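PhiAB6 tailspike (Unidentified phage, PDB 5JS4) probably binds and fragments the exopolysaccharide of Acinetobacter baumannii as the trimeric, beta-helical tailspike of its phage. Local coordinates at residues Ile244-Phe249 / Leu276-Lys281; Lys295-Asn300 / Gln338-Arg343; Arg454-Cys459 / Leu478-Ala483; Asn484-Asn489 / Asn515-Val520; Pro564-Arg569 / Leu581-Tyr586. All coordinates share one frame; numbering follows the deposited sequence.

Contact 1 of 5, residues Ile244-Phe249 / Leu276-Lys281; sequences ITVDNF and LYLGAK
Val246 meets the 276-281 segment with its backbone and with both methyl groups. CG1 of Val246 lies 3.7 Å from CD2 of Leu276, and these two side chains run at about a right angle. CG2 of Val246 takes the other leucine and lies 4.1 Å from CD2 of Leu278. Here the side chains lie side by side and point the same way. With chi1 at -66°, CG1 is anti to the carbonyl carbon and CG2 fits between backbone N and carbonyl carbon, which gives each leucine one branch. The residue between the leucines is bonded directly: Val246 N donates to Tyr277 O (3.0 Å). Strand 275-277 belongs to the N-terminal end of the parallel beta-helix. Helix 260-268 packs there too, with Phe263 against both Val246 and Leu278, an arrangement consistent with an N-terminal cap. Thr245 points at the strand end. CB of Thr245 is 3.3 Å from Tyr277 O, and its CG2 is 3.5 Å from Leu278 O. A chi1 of 79° turns OG1 of Thr245 back over its own chain, where it accepts from Asp247 N (3.0 Å) and makes an ST turn. OG1 is also hydrogen-bonded to Asn242 of the second subunit. The carboxylate of Asp247 comes close over Gly279, which has no side chain to block it. OD1 of Asp247 and the backbone N of Gly279 share the hydroxyl of Tyr284. On the OD2 side a water lies 2.6 Å from Asp247 OD2 and 2.7 Å from Lys281 O.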
# COMPACT_ATOMS: atom_id res chain seq x y z
N ILE A 244 -6.59 -39.47 -5.81
CA ILE A 244 -7.46 -40.20 -4.91
C ILE A 244 -8.38 -39.19 -4.23
O ILE A 244 -7.92 -38.15 -3.77
CB ILE A 244 -6.65 -40.98 -3.85
CG1 ILE A 244 -5.64 -41.91 -4.53
CG2 ILE A 244 -7.57 -41.79 -2.95
CD1 ILE A 244 -4.54 -42.41 -3.62
N THR A 245 -9.68 -39.49 -4.19
CA THR A 245 -10.67 -38.61 -3.56
C THR A 245 -11.51 -39.39 -2.57
O THR A 245 -11.35 -40.60 -2.42
CB THR A 245 -11.61 -37.96 -4.60
OG1 THR A 245 -12.62 -38.90 -5.00
CG2 THR A 245 -10.85 -37.47 -5.83
N VAL A 246 -12.43 -38.70 -1.90
CA VAL A 246 -13.37 -39.36 -1.00
C VAL A 246 -14.24 -40.39 -1.72
O VAL A 246 -14.72 -41.33 -1.09
CB VAL A 246 -14.25 -38.35 -0.22
CG1 VAL A 246 -13.39 -37.52 0.73
CG2 VAL A 246 -15.05 -37.45 -1.16
N ASP A 247 -14.43 -40.22 -3.03
CA ASP A 247 -15.18 -41.21 -3.83
C ASP A 247 -14.53 -42.59 -3.78
O ASP A 247 -15.23 -43.60 -3.84
CB ASP A 247 -15.31 -40.75 -5.28
CG ASP A 247 -16.11 -39.48 -5.44
OD1 ASP A 247 -16.57 -38.91 -4.42
OD2 ASP A 247 -16.30 -39.04 -6.59
N ASN A 248 -13.21 -42.64 -3.65
CA ASN A 248 -12.48 -43.91 -3.53
C ASN A 248 -12.90 -44.69 -2.29
O ASN A 248 -12.77 -45.91 -2.26
CB ASN A 248 -10.96 -43.71 -3.47
CG ASN A 248 -10.35 -43.41 -4.82
OD1 ASN A 248 -9.65 -44.25 -5.40
ND2 ASN A 248 -10.57 -42.22 -5.31
N PHE A 249 -13.39 -43.97 -1.28
CA PHE A 249 -13.75 -44.56 0.00
C PHE A 249 -15.26 -44.65 0.20
O PHE A 249 -15.74 -44.81 1.33
CB PHE A 249 -13.07 -43.77 1.12
CG PHE A 249 -11.57 -43.85 1.04
CD1 PHE A 249 -10.86 -42.96 0.25
CD2 PHE A 249 -10.89 -44.85 1.71
CE1 PHE A 249 -9.48 -43.05 0.15
CE2 PHE A 249 -9.51 -44.95 1.61
CZ PHE A 249 -8.81 -44.05 0.84
N LEU A 276 -7.22 -33.86 1.59
CA LEU A 276 -8.44 -34.54 1.20
C LEU A 276 -9.00 -33.86 -0.04
O LEU A 276 -9.05 -32.63 -0.11
CB LEU A 276 -9.46 -34.51 2.34
CG LEU A 276 -10.81 -35.22 2.09
CD1 LEU A 276 -11.36 -35.86 3.35
CD2 LEU A 276 -11.85 -34.27 1.50
N TYR A 277 -9.41 -34.66 -1.02
CA TYR A 277 -9.98 -34.17 -2.27
C TYR A 277 -11.40 -34.68 -2.46
O TYR A 277 -11.73 -35.81 -2.09
CB TYR A 277 -9.12 -34.61 -3.46
CG TYR A 277 -7.74 -34.02 -3.42
CD1 TYR A 277 -6.71 -34.66 -2.75
CD2 TYR A 277 -7.47 -32.79 -4.01
CE1 TYR A 277 -5.45 -34.11 -2.68
CE2 TYR A 277 -6.21 -32.22 -3.95
CZ TYR A 277 -5.20 -32.89 -3.28
OH TYR A 277 -3.95 -32.34 -3.21
N LEU A 278 -12.24 -33.83 -3.05
CA LEU A 278 -13.57 -34.23 -3.47
C LEU A 278 -13.52 -34.75 -4.90
O LEU A 278 -12.60 -34.42 -5.66
CB LEU A 278 -14.54 -33.06 -3.38
CG LEU A 278 -14.66 -32.38 -2.02
CD1 LEU A 278 -15.69 -31.26 -2.11
CD2 LEU A 278 -15.04 -33.36 -0.92
N GLY A 279 -14.51 -35.56 -5.27
CA GLY A 279 -14.68 -36.01 -6.65
C GLY A 279 -15.15 -34.89 -7.55
O GLY A 279 -15.43 -33.79 -7.08
N ALA A 280 -15.25 -35.17 -8.85
CA ALA A 280 -15.53 -34.13 -9.84
C ALA A 280 -16.85 -33.42 -9.59
O ALA A 280 -16.92 -32.19 -9.60
CB ALA A 280 -15.52 -34.72 -11.24
N LYS A 281 -17.90 -34.20 -9.35
CA LYS A 281 -19.23 -33.65 -9.11
C LYS A 281 -19.80 -34.27 -7.84
O LYS A 281 -19.74 -35.48 -7.65
CB LYS A 281 -20.17 -33.96 -10.28
CG LYS A 281 -21.56 -33.36 -10.15
CD LYS A 281 -22.56 -34.03 -11.06
CE LYS A 281 -23.99 -33.67 -10.69
NZ LYS A 281 -24.29 -32.25 -10.98
O HOH W 1 -18.55 -37.92 -7.39

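Contact 2 of 5, residues Lys295-Asn300 / Gln338-Arg343; sequences KGLVGN and QNLTAR
Gln338 pairs with Val298 as neighbouring parallel strands on successive coils of the beta-helix. Two backbone bonds hold the pair: Gln338 N donates to Leu297 O (3.0 Å), and Gly299 N donates to Gln338 O (3.0 Å). Gln338 O is also close to the CA of Val298. The side chain of Gln338 leaves between backbone N and carbonyl carbon (chi1 66°) and then extends. It lies alongside Val298, pointing the same way, and CG of Gln338 is 3.8 Å from Val298 CG2. Leu297 projects from the other face of the strand. CD2 of Leu297 meets CD2 of Leu340 at 3.6 Å, and the side chains cross at about a right angle. Phe354 and Ile315 pack on both leucines. The chain turns a corner at Asn339, so the strands before and after it belong to different faces of the beta-helix. Asn339 has a left-handed backbone conformation, and its side chain points toward Gly299. That glycine lets the corner come close, with CD1 of Leu340 3.8 Å from Gly299 CA. ND2 of Asn300 is hydrogen-bonded to Gly279 O. Past the corner a water donates to Asn300 OD1 (2.8 Å) and accepts from Thr341 N (2.9 Å).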
# COMPACT_ATOMS: atom_id res chain seq x y z
N LYS A 295 -4.63 -33.54 7.53
CA LYS A 295 -4.75 -33.34 6.09
C LYS A 295 -5.43 -32.01 5.82
O LYS A 295 -6.34 -31.60 6.54
CB LYS A 295 -5.52 -34.48 5.43
CG LYS A 295 -4.80 -35.81 5.55
CD LYS A 295 -5.41 -36.86 4.66
CE LYS A 295 -4.84 -38.23 4.96
NZ LYS A 295 -3.40 -38.37 4.58
N GLY A 296 -4.97 -31.31 4.79
CA GLY A 296 -5.67 -30.13 4.31
C GLY A 296 -6.91 -30.53 3.53
O GLY A 296 -7.23 -31.71 3.39
N LEU A 297 -7.61 -29.52 3.02
CA LEU A 297 -8.90 -29.73 2.38
C LEU A 297 -8.94 -29.02 1.03
O LEU A 297 -8.78 -27.80 0.97
CB LEU A 297 -10.00 -29.22 3.30
CG LEU A 297 -11.46 -29.38 2.86
CD1 LEU A 297 -11.79 -30.83 2.51
CD2 LEU A 297 -12.38 -28.88 3.95
N VAL A 298 -9.13 -29.80 -0.03
CA VAL A 298 -9.26 -29.27 -1.38
C VAL A 298 -10.61 -29.70 -1.95
O VAL A 298 -10.91 -30.89 -2.04
CB VAL A 298 -8.12 -29.78 -2.29
CG1 VAL A 298 -8.25 -29.23 -3.70
CG2 VAL A 298 -6.77 -29.40 -1.70
N GLY A 299 -11.43 -28.72 -2.31
CA GLY A 299 -12.76 -28.99 -2.83
C GLY A 299 -12.77 -29.25 -4.32
O GLY A 299 -11.72 -29.51 -4.93
N ASN A 300 -13.96 -29.19 -4.90
CA ASN A 300 -14.14 -29.37 -6.34
C ASN A 300 -14.68 -28.11 -6.99
O ASN A 300 -15.42 -28.17 -7.98
CB ASN A 300 -15.02 -30.60 -6.63
CG ASN A 300 -16.36 -30.56 -5.91
OD1 ASN A 300 -16.74 -29.56 -5.30
ND2 ASN A 300 -17.07 -31.67 -5.97
N GLN A 338 -8.58 -24.96 0.16
CA GLN A 338 -8.65 -24.30 -1.15
C GLN A 338 -9.66 -24.90 -2.10
O GLN A 338 -10.03 -26.07 -2.00
CB GLN A 338 -7.26 -24.29 -1.81
CG GLN A 338 -6.72 -25.66 -2.20
CD GLN A 338 -5.42 -25.57 -2.98
OE1 GLN A 338 -4.56 -24.74 -2.68
NE2 GLN A 338 -5.27 -26.43 -3.98
N ASN A 339 -10.11 -24.06 -3.04
CA ASN A 339 -10.92 -24.50 -4.17
C ASN A 339 -12.19 -25.19 -3.67
O ASN A 339 -12.54 -26.26 -4.14
CB ASN A 339 -10.09 -25.45 -5.04
CG ASN A 339 -10.78 -25.80 -6.35
OD1 ASN A 339 -11.34 -24.93 -7.01
ND2 ASN A 339 -10.73 -27.07 -6.73
N LEU A 340 -12.86 -24.55 -2.72
CA LEU A 340 -13.89 -25.22 -1.92
C LEU A 340 -15.15 -24.39 -1.77
O LEU A 340 -15.09 -23.19 -1.55
CB LEU A 340 -13.33 -25.54 -0.53
CG LEU A 340 -14.29 -26.16 0.48
CD1 LEU A 340 -14.74 -27.55 0.04
CD2 LEU A 340 -13.63 -26.21 1.85
N THR A 341 -16.29 -25.07 -1.88
CA THR A 341 -17.58 -24.52 -1.52
C THR A 341 -18.12 -25.39 -0.40
O THR A 341 -18.17 -26.61 -0.52
CB THR A 341 -18.54 -24.55 -2.73
OG1 THR A 341 -17.91 -23.92 -3.85
CG2 THR A 341 -19.86 -23.85 -2.42
N ALA A 342 -18.51 -24.77 0.72
CA ALA A 342 -19.04 -25.52 1.85
C ALA A 342 -20.14 -24.75 2.55
O ALA A 342 -19.98 -23.57 2.86
CB ALA A 342 -17.93 -25.86 2.83
N ARG A 343 -21.27 -25.42 2.78
CA ARG A 343 -22.41 -24.83 3.45
C ARG A 343 -22.85 -25.67 4.64
O ARG A 343 -22.51 -26.85 4.74
CB ARG A 343 -23.58 -24.66 2.48
CG ARG A 343 -24.16 -25.96 1.94
CD ARG A 343 -25.44 -25.75 1.15
NE ARG A 343 -26.58 -25.41 2.01
CZ ARG A 343 -27.05 -24.19 2.23
NH1 ARG A 343 -26.50 -23.12 1.66
NH2 ARG A 343 -28.09 -24.03 3.04
O HOH W 2 -16.04 -27.40 -3.61

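Contact 3 of 5, residues Arg454-Cys459 / Leu478-Ala483; sequences RTVAHC and LEVTGA
The carbonyl oxygen of Arg454 receives the backbone N-H of Gly482. The N-to-O distance from Gly482 N to Arg454 O is 2.9 Å. The donor lies in the carbonyl plane, on a lone pair, though the N-H...O angle of 142° shows some bend. The same oxygen is touched by a methyl group, with Val480 CG1 3.4 Å from Arg454 O. Gly482 carries no side chain, and this lets its backbone come in close to that carbonyl. Thr481 adds a further touch from its hydroxyl: OG1 of Thr481 is 3.4 Å from Arg454 CA. The side chains of Arg454 and Thr481 run at about a right angle. CB and CG of Arg454 pass the threonine hydroxyl, and the chain then bends at chi3. NE forms a salt bridge with Asp433. Arg454 stands at a corner of the parallel beta-helix. Strand 451-453 before it pairs with 478-480, and strand 455-457 after it pairs with 486-487. The two strands of this contact therefore belong to different faces of the coil. Their axes approach to 7.5 Å, and their directions differ by 110°. Inside this corner the contact is apolar. CG2 of Val456 meets CG2 of Val480 at 3.6 Å, and the two side chains cross obliquely. In Val480, CG1 is anti to the backbone N (chi1 -173°), which sends CG1 to the Arg454 carbonyl and leaves CG2 for Val456. CG2 of Val456 also reaches CD1 of Leu478, more loosely, at 4.4 Å. Phe461 packs against both Val456 and Leu478.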
# COMPACT_ATOMS: atom_id res chain seq x y z
N ARG A 454 -8.84 -7.41 20.83
CA ARG A 454 -8.42 -6.76 22.07
C ARG A 454 -7.31 -5.75 21.82
O ARG A 454 -7.34 -4.64 22.35
CB ARG A 454 -7.96 -7.79 23.10
CG ARG A 454 -7.72 -7.20 24.48
CD ARG A 454 -7.42 -8.29 25.50
NE ARG A 454 -6.13 -8.93 25.25
CZ ARG A 454 -5.65 -9.95 25.95
NH1 ARG A 454 -6.35 -10.49 26.94
NH2 ARG A 454 -4.46 -10.46 25.65
N THR A 455 -6.33 -6.16 21.02
CA THR A 455 -5.17 -5.34 20.68
C THR A 455 -4.90 -5.48 19.20
O THR A 455 -4.92 -6.58 18.66
CB THR A 455 -3.91 -5.80 21.44
OG1 THR A 455 -4.13 -5.67 22.85
CG2 THR A 455 -2.67 -5.00 21.04
N VAL A 456 -4.65 -4.34 18.55
CA VAL A 456 -4.23 -4.30 17.15
C VAL A 456 -2.98 -3.43 17.09
O VAL A 456 -3.05 -2.21 17.25
CB VAL A 456 -5.35 -3.74 16.25
CG1 VAL A 456 -4.87 -3.59 14.82
CG2 VAL A 456 -6.57 -4.65 16.31
N ALA A 457 -1.84 -4.08 16.87
CA ALA A 457 -0.54 -3.44 16.93
C ALA A 457 0.23 -3.65 15.64
O ALA A 457 0.37 -4.77 15.17
CB ALA A 457 0.26 -3.99 18.10
N HIS A 458 0.72 -2.56 15.06
CA HIS A 458 1.58 -2.63 13.88
C HIS A 458 0.99 -3.46 12.75
O HIS A 458 1.68 -4.25 12.10
CB HIS A 458 2.97 -3.15 14.26
CG HIS A 458 3.64 -2.33 15.31
ND1 HIS A 458 4.11 -1.05 15.07
CD2 HIS A 458 3.92 -2.59 16.61
CE1 HIS A 458 4.65 -0.57 16.18
NE2 HIS A 458 4.54 -1.49 17.13
N CYS A 459 -0.31 -3.27 12.51
CA CYS A 459 -1.01 -3.96 11.43
C CYS A 459 -1.20 -3.01 10.26
O CYS A 459 -1.18 -1.79 10.43
CB CYS A 459 -2.37 -4.47 11.91
SG CYS A 459 -2.26 -5.85 13.06
N LEU A 478 -13.50 -1.29 12.39
CA LEU A 478 -12.46 -1.88 13.22
C LEU A 478 -12.75 -1.51 14.67
O LEU A 478 -12.87 -0.32 15.00
CB LEU A 478 -11.08 -1.37 12.81
CG LEU A 478 -9.87 -1.86 13.63
CD1 LEU A 478 -9.66 -3.36 13.47
CD2 LEU A 478 -8.62 -1.10 13.22
N GLU A 479 -12.85 -2.53 15.51
CA GLU A 479 -13.26 -2.40 16.90
C GLU A 479 -12.15 -2.99 17.77
O GLU A 479 -11.96 -4.20 17.80
CB GLU A 479 -14.57 -3.17 17.06
CG GLU A 479 -15.18 -3.24 18.44
CD GLU A 479 -16.51 -3.98 18.45
OE1 GLU A 479 -17.04 -4.23 19.55
OE2 GLU A 479 -17.03 -4.33 17.37
N VAL A 480 -11.41 -2.12 18.45
CA VAL A 480 -10.32 -2.56 19.32
C VAL A 480 -10.70 -2.22 20.76
O VAL A 480 -10.92 -1.05 21.09
CB VAL A 480 -8.98 -1.89 18.95
CG1 VAL A 480 -7.83 -2.49 19.76
CG2 VAL A 480 -8.71 -2.03 17.46
N THR A 481 -10.79 -3.23 21.61
CA THR A 481 -11.42 -3.08 22.93
C THR A 481 -10.46 -2.64 24.04
O THR A 481 -10.90 -2.03 25.02
CB THR A 481 -12.14 -4.37 23.36
OG1 THR A 481 -11.18 -5.41 23.58
CG2 THR A 481 -13.15 -4.81 22.32
N GLY A 482 -9.18 -2.97 23.91
CA GLY A 482 -8.20 -2.65 24.95
C GLY A 482 -7.84 -1.17 25.00
O GLY A 482 -7.73 -0.52 23.96
N ALA A 483 -7.64 -0.65 26.20
CA ALA A 483 -7.26 0.76 26.38
C ALA A 483 -5.86 0.99 25.83
O ALA A 483 -4.92 0.27 26.18
CB ALA A 483 -7.31 1.14 27.86

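Contact 4 of 5, residues Asn484-Asn489 / Asn515-Val520; sequences NSCYGN and NNYGGV
Asn484 and Asn515 exchange a pair of side-chain to backbone hydrogen bonds. Asn484 N donates to Asn515 OD1 (2.7 Å), and Asn515 N donates to Asn484 OD1 (2.8 Å). In Asn484 a chi1 of -79° sets CG anti to the carbonyl carbon and holds OD1 near the other residue's N-H. The amide planes stand 63° apart. Backbone bonds follow along the chain. Gly518 N donates to Cys486 O (2.8 Å) from above the carbonyl plane. Asn489 N donates to Gly518 O (3.2 Å), and Val520 N donates to Asn489 O (3.0 Å). The last two flank the parallel bridge between Asn489 and Gly519, a rung of the beta-helix. ND2 of Asn489 adds a weak bond to Gly518 O. The main partners of that amide are Val456 O and Cys459 N. The sulfur-aromatic contact is oblique: SG of Cys486 is 4.2 Å from the Tyr517 ring centroid and 37° off the ring normal. CB of Cys486 sits over the same ring, toward its rim. One water accepts from Cys486 N and donates to Asn516 O. The side chain of Tyr487 leaves the backbone away from 515-520. It lies about 4 Å from a bound malonic acid, probably from the crystallisation liquor. Where the loops at 484 and 515 do not pair backbone to backbone, asparagine side chains and a water take up the backbone N-H groups.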
# COMPACT_ATOMS: atom_id res chain seq x y z
N ASN A 484 -5.72 2.00 24.96
CA ASN A 484 -4.46 2.28 24.26
C ASN A 484 -3.86 1.05 23.58
O ASN A 484 -2.63 0.93 23.45
CB ASN A 484 -3.44 2.93 25.21
CG ASN A 484 -3.70 4.41 25.43
OD1 ASN A 484 -4.40 5.06 24.65
ND2 ASN A 484 -3.11 4.96 26.49
N SER A 485 -4.72 0.14 23.13
CA SER A 485 -4.28 -1.13 22.56
C SER A 485 -4.40 -1.17 21.05
O SER A 485 -4.19 -2.22 20.44
CB SER A 485 -5.08 -2.29 23.17
OG SER A 485 -4.90 -2.33 24.57
N CYS A 486 -4.73 -0.03 20.44
CA CYS A 486 -4.65 0.12 18.99
C CYS A 486 -3.55 1.13 18.71
O CYS A 486 -3.71 2.33 18.96
CB CYS A 486 -5.99 0.60 18.42
SG CYS A 486 -5.98 0.74 16.62
N TYR A 487 -2.42 0.64 18.20
CA TYR A 487 -1.25 1.48 18.01
C TYR A 487 -0.32 0.92 16.94
O TYR A 487 -0.33 -0.27 16.65
CB TYR A 487 -0.49 1.62 19.34
CG TYR A 487 0.07 0.33 19.88
CD1 TYR A 487 1.35 -0.10 19.52
CD2 TYR A 487 -0.66 -0.46 20.75
CE1 TYR A 487 1.87 -1.29 20.02
CE2 TYR A 487 -0.15 -1.65 21.25
CZ TYR A 487 1.11 -2.06 20.88
OH TYR A 487 1.63 -3.24 21.37
N GLY A 488 0.49 1.81 16.36
CA GLY A 488 1.52 1.41 15.42
C GLY A 488 1.02 1.01 14.04
O GLY A 488 1.78 0.46 13.25
N ASN A 489 -0.24 1.31 13.74
CA ASN A 489 -0.89 0.78 12.55
C ASN A 489 -0.74 1.66 11.32
O ASN A 489 -0.39 2.84 11.41
CB ASN A 489 -2.37 0.55 12.84
CG ASN A 489 -2.57 -0.46 13.95
OD1 ASN A 489 -2.17 -1.62 13.83
ND2 ASN A 489 -3.18 -0.03 15.05
N ASN A 515 -6.49 6.83 24.16
CA ASN A 515 -7.32 5.85 23.45
C ASN A 515 -7.62 6.20 21.99
O ASN A 515 -8.66 5.81 21.46
CB ASN A 515 -8.63 5.58 24.21
CG ASN A 515 -8.44 4.74 25.45
OD1 ASN A 515 -7.56 3.88 25.50
ND2 ASN A 515 -9.27 4.97 26.46
N ASN A 516 -6.71 6.91 21.33
CA ASN A 516 -6.80 7.04 19.88
C ASN A 516 -6.47 5.70 19.25
O ASN A 516 -5.73 4.90 19.83
CB ASN A 516 -5.81 8.07 19.35
CG ASN A 516 -6.08 9.46 19.87
OD1 ASN A 516 -7.15 10.03 19.63
ND2 ASN A 516 -5.11 10.03 20.57
N TYR A 517 -7.03 5.45 18.08
CA TYR A 517 -6.58 4.33 17.25
C TYR A 517 -5.28 4.79 16.60
O TYR A 517 -5.29 5.52 15.60
CB TYR A 517 -7.63 3.94 16.22
CG TYR A 517 -8.76 3.08 16.76
CD1 TYR A 517 -9.26 3.25 18.05
CD2 TYR A 517 -9.34 2.09 15.96
CE1 TYR A 517 -10.29 2.46 18.53
CE2 TYR A 517 -10.37 1.31 16.44
CZ TYR A 517 -10.85 1.49 17.72
OH TYR A 517 -11.88 0.72 18.20
N GLY A 518 -4.17 4.40 17.20
CA GLY A 518 -2.86 4.91 16.83
C GLY A 518 -2.36 4.39 15.50
O GLY A 518 -2.44 3.19 15.21
N GLY A 519 -1.84 5.31 14.69
CA GLY A 519 -1.23 4.95 13.43
C GLY A 519 -1.18 6.10 12.44
O GLY A 519 -1.58 7.23 12.74
N VAL A 520 -0.66 5.78 11.27
CA VAL A 520 -0.68 6.69 10.14
C VAL A 520 -1.93 6.37 9.32
O VAL A 520 -2.28 5.20 9.17
CB VAL A 520 0.61 6.58 9.29
CG1 VAL A 520 0.76 5.20 8.66
CG2 VAL A 520 0.66 7.66 8.23
O HOH W 3 -5.90 2.56 21.39

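Contact 5 of 5, residues Pro564-Arg569 / Leu581-Tyr586; sequences PLVKRR and LASDTY
The guanidinium of Arg568 has CD2 of Leu581 over one face, 4.0 Å above its plane and offset toward the rim. The two side chains cross at about a right angle. NH2 of Arg568 forms a salt bridge with Asp553 of the third subunit. Nearer the backbone, CG of Arg568 rests 3.6 Å from Ser583 OG. The carboxylate of Asp584 is the second flat group. Lys567 N donates to Asp584 OD1 (2.8 Å) from above the carboxylate plane, in a nearly straight bond of 169°. A chi1 of 85° folds the carboxylate back toward the partner strand, where it takes the backbone N-H. Its other oxygen, OD2, makes salt bridges with Arg591 and with Arg569 of the second subunit. The Tyr586 ring meets Trp593 of the second subunit edge-to-face, and its OH bonds Gly594 O of that subunit. Asp584 N donates to Lys567 O (2.9 Å), and Arg569 and Ala582 bond each other in both directions. Toward Pro564 the two segments part, and two waters bridge them. One donates to Leu565 O (2.8 Å) and accepts from Tyr586 N (2.8 Å); the other accepts from Leu565 N. The arrangement is an antiparallel beta hairpin of strands 566-573 and 579-586. Residues Val566 to Arg569 also pair in parallel with a strand of the third subunit, so the sheet runs on across the interface of the trimer.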
# COMPACT_ATOMS: atom_id res chain seq x y z
N PRO A 564 19.91 26.70 14.84
CA PRO A 564 18.58 27.17 14.44
C PRO A 564 18.19 26.59 13.09
O PRO A 564 19.01 25.97 12.41
CB PRO A 564 18.76 28.69 14.34
CG PRO A 564 20.21 28.88 14.05
CD PRO A 564 20.92 27.77 14.78
N LEU A 565 16.93 26.78 12.72
CA LEU A 565 16.45 26.47 11.38
C LEU A 565 16.42 27.73 10.55
O LEU A 565 16.36 28.83 11.09
CB LEU A 565 15.03 25.90 11.41
CG LEU A 565 14.72 24.68 12.26
CD1 LEU A 565 13.27 24.27 12.06
CD2 LEU A 565 15.66 23.53 11.90
N VAL A 566 16.43 27.56 9.24
CA VAL A 566 16.13 28.65 8.32
C VAL A 566 14.94 28.22 7.48
O VAL A 566 14.95 27.13 6.91
CB VAL A 566 17.33 28.98 7.42
CG1 VAL A 566 16.93 29.97 6.33
CG2 VAL A 566 18.47 29.53 8.25
N LYS A 567 13.92 29.06 7.42
CA LYS A 567 12.80 28.82 6.54
C LYS A 567 12.96 29.68 5.30
O LYS A 567 13.33 30.86 5.40
CB LYS A 567 11.48 29.11 7.26
CG LYS A 567 11.22 28.13 8.39
CD LYS A 567 9.80 28.22 8.91
CE LYS A 567 8.79 27.62 7.94
NZ LYS A 567 7.42 27.63 8.51
N ARG A 568 12.72 29.08 4.15
CA ARG A 568 12.78 29.79 2.88
C ARG A 568 11.38 29.84 2.30
O ARG A 568 10.63 28.86 2.36
CB ARG A 568 13.74 29.12 1.91
CG ARG A 568 15.15 28.95 2.45
CD ARG A 568 16.15 28.77 1.33
NE ARG A 568 15.81 27.63 0.48
CZ ARG A 568 16.32 27.40 -0.73
NH1 ARG A 568 17.21 28.23 -1.26
NH2 ARG A 568 15.94 26.33 -1.41
N ARG A 569 11.02 30.98 1.74
CA ARG A 569 9.67 31.20 1.25
C ARG A 569 9.71 32.01 -0.03
O ARG A 569 10.42 33.02 -0.09
CB ARG A 569 8.84 31.92 2.31
CG ARG A 569 7.41 32.22 1.90
CD ARG A 569 6.55 32.51 3.12
NE ARG A 569 5.39 33.32 2.79
CZ ARG A 569 4.48 33.72 3.68
NH1 ARG A 569 4.58 33.37 4.95
NH2 ARG A 569 3.46 34.46 3.27
N LEU A 581 13.33 32.59 -3.48
CA LEU A 581 12.99 32.13 -2.14
C LEU A 581 13.84 32.89 -1.14
O LEU A 581 15.07 32.83 -1.18
CB LEU A 581 13.21 30.62 -2.01
CG LEU A 581 12.04 29.73 -2.46
CD1 LEU A 581 11.71 29.91 -3.93
CD2 LEU A 581 12.33 28.26 -2.16
N ALA A 582 13.18 33.64 -0.25
CA ALA A 582 13.85 34.44 0.77
C ALA A 582 14.01 33.62 2.04
O ALA A 582 13.17 32.78 2.34
CB ALA A 582 13.05 35.69 1.06
N SER A 583 15.07 33.91 2.79
CA SER A 583 15.40 33.17 4.01
C SER A 583 15.10 33.99 5.25
O SER A 583 15.39 35.18 5.30
CB SER A 583 16.88 32.79 4.01
OG SER A 583 17.15 31.84 2.99
N ASP A 584 14.52 33.34 6.27
CA ASP A 584 14.30 34.00 7.54
C ASP A 584 15.44 33.71 8.52
O ASP A 584 16.40 32.99 8.21
CB ASP A 584 12.90 33.67 8.10
CG ASP A 584 12.83 32.37 8.89
OD1 ASP A 584 13.74 31.53 8.82
OD2 ASP A 584 11.81 32.20 9.62
N THR A 585 15.33 34.33 9.70
CA THR A 585 16.27 34.14 10.80
C THR A 585 15.46 34.03 12.08
O THR A 585 14.58 34.85 12.34
CB THR A 585 17.23 35.33 10.93
OG1 THR A 585 17.94 35.53 9.69
CG2 THR A 585 18.24 35.11 12.05
N TYR A 586 15.74 33.00 12.87
CA TYR A 586 15.13 32.86 14.18
C TYR A 586 16.14 32.15 15.08
O TYR A 586 16.19 30.92 15.14
CB TYR A 586 13.81 32.08 14.08
CG TYR A 586 12.91 32.08 15.32
CD1 TYR A 586 13.33 32.59 16.56
CD2 TYR A 586 11.65 31.52 15.24
CE1 TYR A 586 12.49 32.55 17.66
CE2 TYR A 586 10.81 31.47 16.34
CZ TYR A 586 11.23 31.99 17.55
OH TYR A 586 10.37 31.93 18.63
O HOH W 4 15.18 28.52 14.18
O HOH W 5 17.66 31.13 11.96

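Overall arrangement
The five contacts follow one another along an elongated chain, from the start of the beta-helix to the hairpin sheet beyond it. Contacts 1 and 2 are neighbours, with centres 11 Å apart. Strands 275-277 and 296-298 pair between them, and Leu276 packs on Leu297. Contacts 3 and 4 are closer still, at 7 Å between centres, and share the strand pair 455-457 and 486-487. Contact 5 lies about 75 Å from contact 1, centre to centre, and about 35 Å from contact 4. Separate malonic acids, probably from the crystallisation liquor, are bound by pockets that include Arg343 of contact 2 and Tyr487 of contact 4.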